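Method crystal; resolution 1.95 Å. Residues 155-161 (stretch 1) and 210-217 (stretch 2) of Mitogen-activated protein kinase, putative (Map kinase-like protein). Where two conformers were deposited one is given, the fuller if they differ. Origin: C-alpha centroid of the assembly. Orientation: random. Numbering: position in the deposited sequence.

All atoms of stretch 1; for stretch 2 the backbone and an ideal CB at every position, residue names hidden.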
ATOM      1  N   VAL A 155      -4.747  -9.185  -5.822  1.00 28.05           N
ATOM      2  CA  VAL A 155      -4.139  -8.633  -4.622  1.00 27.26           C
ATOM      3  C   VAL A 155      -4.876  -7.390  -4.195  1.00 29.79           C
ATOM      4  O   VAL A 155      -5.127  -6.494  -5.006  1.00 29.77           O
ATOM      5  CB  VAL A 155      -2.609  -8.416  -4.870  1.00 30.83           C
ATOM      6  CG1 VAL A 155      -1.920  -7.683  -3.695  1.00 31.41           C
ATOM      7  CG2 VAL A 155      -1.942  -9.758  -5.133  1.00 31.74           C
ATOM      8  N   VAL A 156      -5.207  -7.324  -2.921  1.00 25.56           N
ATOM      9  CA  VAL A 156      -5.889  -6.160  -2.370  1.00 25.01           C
ATOM     10  C   VAL A 156      -4.873  -5.423  -1.508  1.00 29.67           C
ATOM     11  O   VAL A 156      -4.200  -6.065  -0.678  1.00 28.71           O
ATOM     12  CB  VAL A 156      -7.139  -6.603  -1.554  1.00 27.84           C
ATOM     13  CG1 VAL A 156      -7.839  -5.383  -0.928  1.00 24.31           C
ATOM     14  CG2 VAL A 156      -8.119  -7.378  -2.470  1.00 27.60           C
ATOM     15  N   HIS A 157      -4.735  -4.084  -1.704  1.00 27.22           N
ATOM     16  CA  HIS A 157      -3.758  -3.326  -0.899  1.00 27.48           C
ATOM     17  C   HIS A 157      -4.212  -3.342   0.537  1.00 30.96           C
ATOM     18  O   HIS A 157      -3.493  -3.826   1.413  1.00 32.44           O
ATOM     19  CB  HIS A 157      -3.564  -1.858  -1.414  1.00 26.66           C
ATOM     20  CG  HIS A 157      -2.397  -1.161  -0.787  1.00 29.23           C
ATOM     21  ND1 HIS A 157      -2.281  -1.031   0.590  1.00 31.49           N
ATOM     22  CD2 HIS A 157      -1.290  -0.630  -1.368  1.00 31.04           C
ATOM     23  CE1 HIS A 157      -1.113  -0.446   0.802  1.00 31.67           C
ATOM     24  NE2 HIS A 157      -0.480  -0.190  -0.350  1.00 32.11           N
ATOM     25  N   ARG A 158      -5.410  -2.836   0.780  1.00 26.88           N
ATOM     26  CA  ARG A 158      -6.055  -2.783   2.091  1.00 27.53           C
ATOM     27  C   ARG A 158      -5.576  -1.675   3.026  1.00 30.43           C
ATOM     28  O   ARG A 158      -6.256  -1.372   4.019  1.00 29.70           O
ATOM     29  CB  ARG A 158      -6.072  -4.172   2.769  1.00 29.33           C
ATOM     30  CG  ARG A 158      -7.234  -4.348   3.744  1.00 42.89           C
ATOM     31  CD  ARG A 158      -6.985  -5.600   4.567  1.00 53.41           C
ATOM     32  NE  ARG A 158      -7.560  -5.485   5.906  1.00 76.31           N
ATOM     33  CZ  ARG A 158      -7.568  -6.464   6.806  1.00 90.71           C
ATOM     34  NH1 ARG A 158      -7.027  -7.645   6.520  1.00 71.74           N
ATOM     35  NH2 ARG A 158      -8.126  -6.274   7.993  1.00 79.28           N
ATOM     36  N   ASP A 159      -4.440  -1.025   2.714  1.00 26.86           N
ATOM     37  CA  ASP A 159      -4.039   0.082   3.589  1.00 27.04           C
ATOM     38  C   ASP A 159      -3.424   1.220   2.751  1.00 31.74           C
ATOM     39  O   ASP A 159      -2.327   1.712   3.061  1.00 33.14           O
ATOM     40  CB  ASP A 159      -3.078  -0.409   4.696  1.00 29.34           C
ATOM     41  CG  ASP A 159      -2.820   0.641   5.793  1.00 44.10           C
ATOM     42  OD1 ASP A 159      -3.709   1.522   6.015  1.00 41.97           O
ATOM     43  OD2 ASP A 159      -1.711   0.641   6.360  1.00 51.79           O
ATOM     44  N   LEU A 160      -4.112   1.605   1.676  1.00 27.37           N
ATOM     45  CA  LEU A 160      -3.613   2.655   0.797  1.00 28.02           C
ATOM     46  C   LEU A 160      -3.809   3.997   1.479  1.00 30.94           C
ATOM     47  O   LEU A 160      -4.901   4.294   1.918  1.00 30.72           O
ATOM     48  CB  LEU A 160      -4.314   2.646  -0.578  1.00 26.27           C
ATOM     49  CG  LEU A 160      -3.807   3.699  -1.594  1.00 27.96           C
ATOM     50  CD1 LEU A 160      -2.446   3.267  -2.216  1.00 26.90           C
ATOM     51  CD2 LEU A 160      -4.836   3.949  -2.693  1.00 28.29           C
ATOM     52  N   HIS A 161      -2.761   4.806   1.536  1.00 28.23           N
ATOM     53  CA  HIS A 161      -2.819   6.146   2.120  1.00 28.76           C
ATOM     54  C   HIS A 161      -1.672   6.978   1.506  1.00 33.82           C
ATOM     55  O   HIS A 161      -0.795   6.380   0.882  1.00 31.37           O
ATOM     56  CB  HIS A 161      -2.825   6.086   3.671  1.00 30.97           C
ATOM     57  CG  HIS A 161      -1.545   5.611   4.298  1.00 36.55           C
ATOM     58  ND1 HIS A 161      -1.428   4.333   4.836  1.00 39.10           N
ATOM     59  CD2 HIS A 161      -0.385   6.267   4.495  1.00 38.54           C
ATOM     60  CE1 HIS A 161      -0.195   4.248   5.305  1.00 37.92           C
ATOM     61  NE2 HIS A 161       0.473   5.380   5.123  1.00 39.35           N
ATOM     62  N   UNK A 210     -15.805 -10.192   4.734  1.00 28.66           N
ATOM     63  CA  UNK A 210     -15.982 -10.379   3.298  1.00 28.10           C
ATOM     64  C   UNK A 210     -15.572  -9.172   2.462  1.00 31.29           C
ATOM     65  O   UNK A 210     -16.084  -8.991   1.345  1.00 29.44           O
ATOM     66  CB  UNK A 210     -17.445 -10.718   3.006  1.00 28.10           C
ATOM     67  N   UNK A 211     -14.657  -8.323   2.977  1.00 26.65           N
ATOM     68  CA  UNK A 211     -14.220  -7.140   2.204  1.00 27.17           C
ATOM     69  C   UNK A 211     -13.532  -7.623   0.914  1.00 31.49           C
ATOM     70  O   UNK A 211     -12.982  -8.751   0.852  1.00 28.95           O
ATOM     71  CB  UNK A 211     -13.275  -6.261   3.026  1.00 27.17           C
ATOM     72  N   UNK A 212     -13.494  -6.732  -0.081  1.00 27.52           N
ATOM     73  CA  UNK A 212     -12.903  -7.057  -1.378  1.00 26.37           C
ATOM     74  C   UNK A 212     -11.956  -5.940  -1.840  1.00 27.93           C
ATOM     75  O   UNK A 212     -11.719  -4.981  -1.114  1.00 25.35           O
ATOM     76  CB  UNK A 212     -14.000  -7.287  -2.419  1.00 26.37           C
ATOM     77  N   UNK A 213     -11.486  -6.028  -3.098  1.00 23.69           N
ATOM     78  CA  UNK A 213     -10.609  -5.015  -3.716  1.00 22.88           C
ATOM     79  C   UNK A 213     -11.268  -3.621  -3.725  1.00 24.83           C
ATOM     80  O   UNK A 213     -10.556  -2.613  -3.776  1.00 22.29           O
ATOM     81  CB  UNK A 213     -10.256  -5.430  -5.146  1.00 22.88           C
ATOM     82  N   UNK A 214     -12.630  -3.561  -3.621  1.00 20.35           N
ATOM     83  CA  UNK A 214     -13.293  -2.244  -3.513  1.00 20.56           C
ATOM     84  C   UNK A 214     -12.922  -1.391  -2.319  1.00 22.39           C
ATOM     85  O   UNK A 214     -13.043  -0.155  -2.382  1.00 20.38           O
ATOM     86  CB  UNK A 214     -14.808  -2.452  -3.481  1.00 20.56           C
ATOM     87  N   UNK A 215     -12.346  -2.009  -1.275  1.00 20.69           N
ATOM     88  CA  UNK A 215     -11.859  -1.168  -0.155  1.00 20.58           C
ATOM     89  C   UNK A 215     -10.784  -0.160  -0.657  1.00 25.18           C
ATOM     90  O   UNK A 215     -10.668   0.963  -0.136  1.00 23.39           O
ATOM     91  CB  UNK A 215     -11.280  -2.048   0.954  1.00 20.58           C
ATOM     92  N   UNK A 216      -9.972  -0.591  -1.649  1.00 21.45           N
ATOM     93  CA  UNK A 216      -8.914   0.271  -2.185  1.00 21.41           C
ATOM     94  C   UNK A 216      -9.456   1.468  -2.935  1.00 25.23           C
ATOM     95  O   UNK A 216      -8.789   2.512  -2.951  1.00 23.67           O
ATOM     96  CB  UNK A 216      -8.000  -0.533  -3.112  1.00 21.41           C
ATOM     97  N   UNK A 217     -10.631   1.310  -3.576  0.50 22.94           N
ATOM     98  CA  UNK A 217     -11.287   2.379  -4.329  0.50 21.52           C
ATOM     99  C   UNK A 217     -11.746   3.479  -3.365  0.50 24.85           C
ATOM    100  O   UNK A 217     -11.677   4.659  -3.705  0.50 24.12           O
ATOM    101  CB  UNK A 217     -12.472   1.832  -5.128  0.50 21.52           C
TER

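Position 210 lies out of reach of stretch 1. Nothing of stretch 1 comes within 5.5 Å of its ideal CB, and phi/psi of -89/25 is open to most residues. The visible atoms set little preference. The residue is Gly-210, which adds no side chain.

Position 211 points its CA-to-CB bond toward stretch 1, but the gap is wide. A short side chain would end in open space. A long one, apolar or aromatic, could reach the methyls of Val-156 and the extended chain of Arg-158. The residue is Phe-211, with chi1 p. Its CZ lies 3.7 Å from Arg-158 CD, and the same CZ sits over one face of the guanidinium. Val-156 CG1 approaches the ring at its edge, 4.4 Å from Phe-211 CE2. The tip of the ring, CZ, thus lies against both CD and the guanidinium of Arg-158, while Val-156 is a looser neighbour.

Position 212 points away from stretch 1. Its backbone is extended at -133/-171, and the chain turns just after it. Ser, Thr, Asp or Asn would suit such a place, because a short polar side chain can cap the free NH groups that follow. The residue is Thr-212. Its OG1 accepts a weak capping bond from the N of residue 214, at 3.3 Å. Its carbonyl O packs 3.9 Å from Val-156 CG1 and accepts from the N of residue 215 at 3.0 Å.

Position 213 is set sideways. Its ideal CB is 3.9 Å from Val-156 CG2, so the first carbon is in contact while the rest may leave. Many side chains fit, from Ala to long polar ones. The residue is Lys-213. Its CA lies 3.7 Å from Val-156 CG2, and its extended chain leads away from stretch 1.

Position 214 points away, and stretch 1 sets no demand, so many side chains, apolar or polar, would suit it. The residue is Leu-214.

Position 215 points toward stretch 1 with helical angles. Its ideal CB is 5.1 Å from Val-156 CG1 and 5.4 Å from Arg-158 CA. The surface offered is mostly carbon, so Val, Ile, Leu or Met would suit. The residue is Val-215, chi1 m. Its CG2 meets Val-156 CG1 at 3.9 Å and Arg-158 CA at 4.2 Å.

Position 216 points toward the backbone of stretch 1. Two consecutive NH groups, of His-157 and Arg-158, lie ahead. An acceptor set further out than a serine hydroxyl is wanted; Asn could offer one oxygen, but a carboxylate offers two. The residue is Asp-216, chi1 m. Its OD1 accepts from His-157 N at 2.8 Å, and its OD2 accepts from Arg-158 N at 2.8 Å. The carboxylate therefore holds two consecutive backbone NH groups, one with each oxygen. Water 1 extends the link: it donates to Asp-216 OD2 at 2.8 Å and accepts from Leu-160 N at 2.9 Å. Asp-216 O also lies 4.2 Å from Leu-160 CD2.

Position 217 points away from stretch 1, so a range of helix-compatible residues would fit. The residue is Met-217, deposited in two conformers.

Stretch 2 (210-217) GFTKLVDM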
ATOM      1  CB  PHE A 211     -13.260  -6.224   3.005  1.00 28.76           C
ATOM      2  CG  PHE A 211     -11.935  -6.887   3.267  1.00 31.90           C
ATOM      3  CD1 PHE A 211     -11.757  -7.712   4.382  1.00 36.89           C
ATOM      4  CD2 PHE A 211     -10.862  -6.697   2.405  1.00 33.93           C
ATOM      5  CE1 PHE A 211     -10.523  -8.324   4.627  1.00 38.29           C
ATOM      6  CE2 PHE A 211      -9.631  -7.314   2.648  1.00 37.79           C
ATOM      7  CZ  PHE A 211      -9.478  -8.140   3.746  1.00 38.22           C
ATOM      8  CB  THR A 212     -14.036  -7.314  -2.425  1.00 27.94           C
ATOM      9  OG1 THR A 212     -14.651  -6.066  -2.814  1.00 27.67           O
ATOM     10  CG2 THR A 212     -15.098  -8.339  -1.938  1.00 27.64           C
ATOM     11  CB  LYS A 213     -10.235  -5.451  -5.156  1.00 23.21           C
ATOM     12  CG  LYS A 213     -11.435  -5.606  -6.072  1.00 28.03           C
ATOM     13  CD  LYS A 213     -10.930  -6.256  -7.386  1.00 33.97           C
ATOM     14  CE  LYS A 213     -12.042  -6.603  -8.330  1.00 49.54           C
ATOM     15  NZ  LYS A 213     -11.528  -7.428  -9.457  1.00 54.11           N
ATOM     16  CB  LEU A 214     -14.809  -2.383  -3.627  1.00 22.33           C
ATOM     17  CG  LEU A 214     -15.117  -2.670  -5.109  1.00 29.17           C
ATOM     18  CD1 LEU A 214     -16.318  -3.446  -5.246  1.00 30.85           C
ATOM     19  CD2 LEU A 214     -15.032  -1.365  -5.937  1.00 31.30           C
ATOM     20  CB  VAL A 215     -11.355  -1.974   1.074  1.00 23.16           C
ATOM     21  CG1 VAL A 215     -12.457  -2.885   1.628  1.00 20.49           C
ATOM     22  CG2 VAL A 215     -10.047  -2.724   0.793  1.00 23.82           C
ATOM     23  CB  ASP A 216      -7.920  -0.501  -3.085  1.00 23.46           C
ATOM     24  CG  ASP A 216      -7.113  -1.541  -2.326  1.00 24.58           C
ATOM     25  OD1 ASP A 216      -6.604  -2.481  -2.974  1.00 23.09           O
ATOM     26  OD2 ASP A 216      -6.977  -1.402  -1.077  1.00 24.02           O
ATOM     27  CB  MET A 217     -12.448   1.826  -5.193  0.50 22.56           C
ATOM     28  CG  MET A 217     -11.973   1.118  -6.458  0.50 24.98           C
ATOM     29  SD  MET A 217     -10.752   2.062  -7.412  0.50 28.81           S
ATOM     30  CE  MET A 217     -11.777   3.397  -8.006  0.50 25.44           C
TER
HETATM   31  O   HOH W   1      -6.727   0.551   0.964  1.00 25.86           O
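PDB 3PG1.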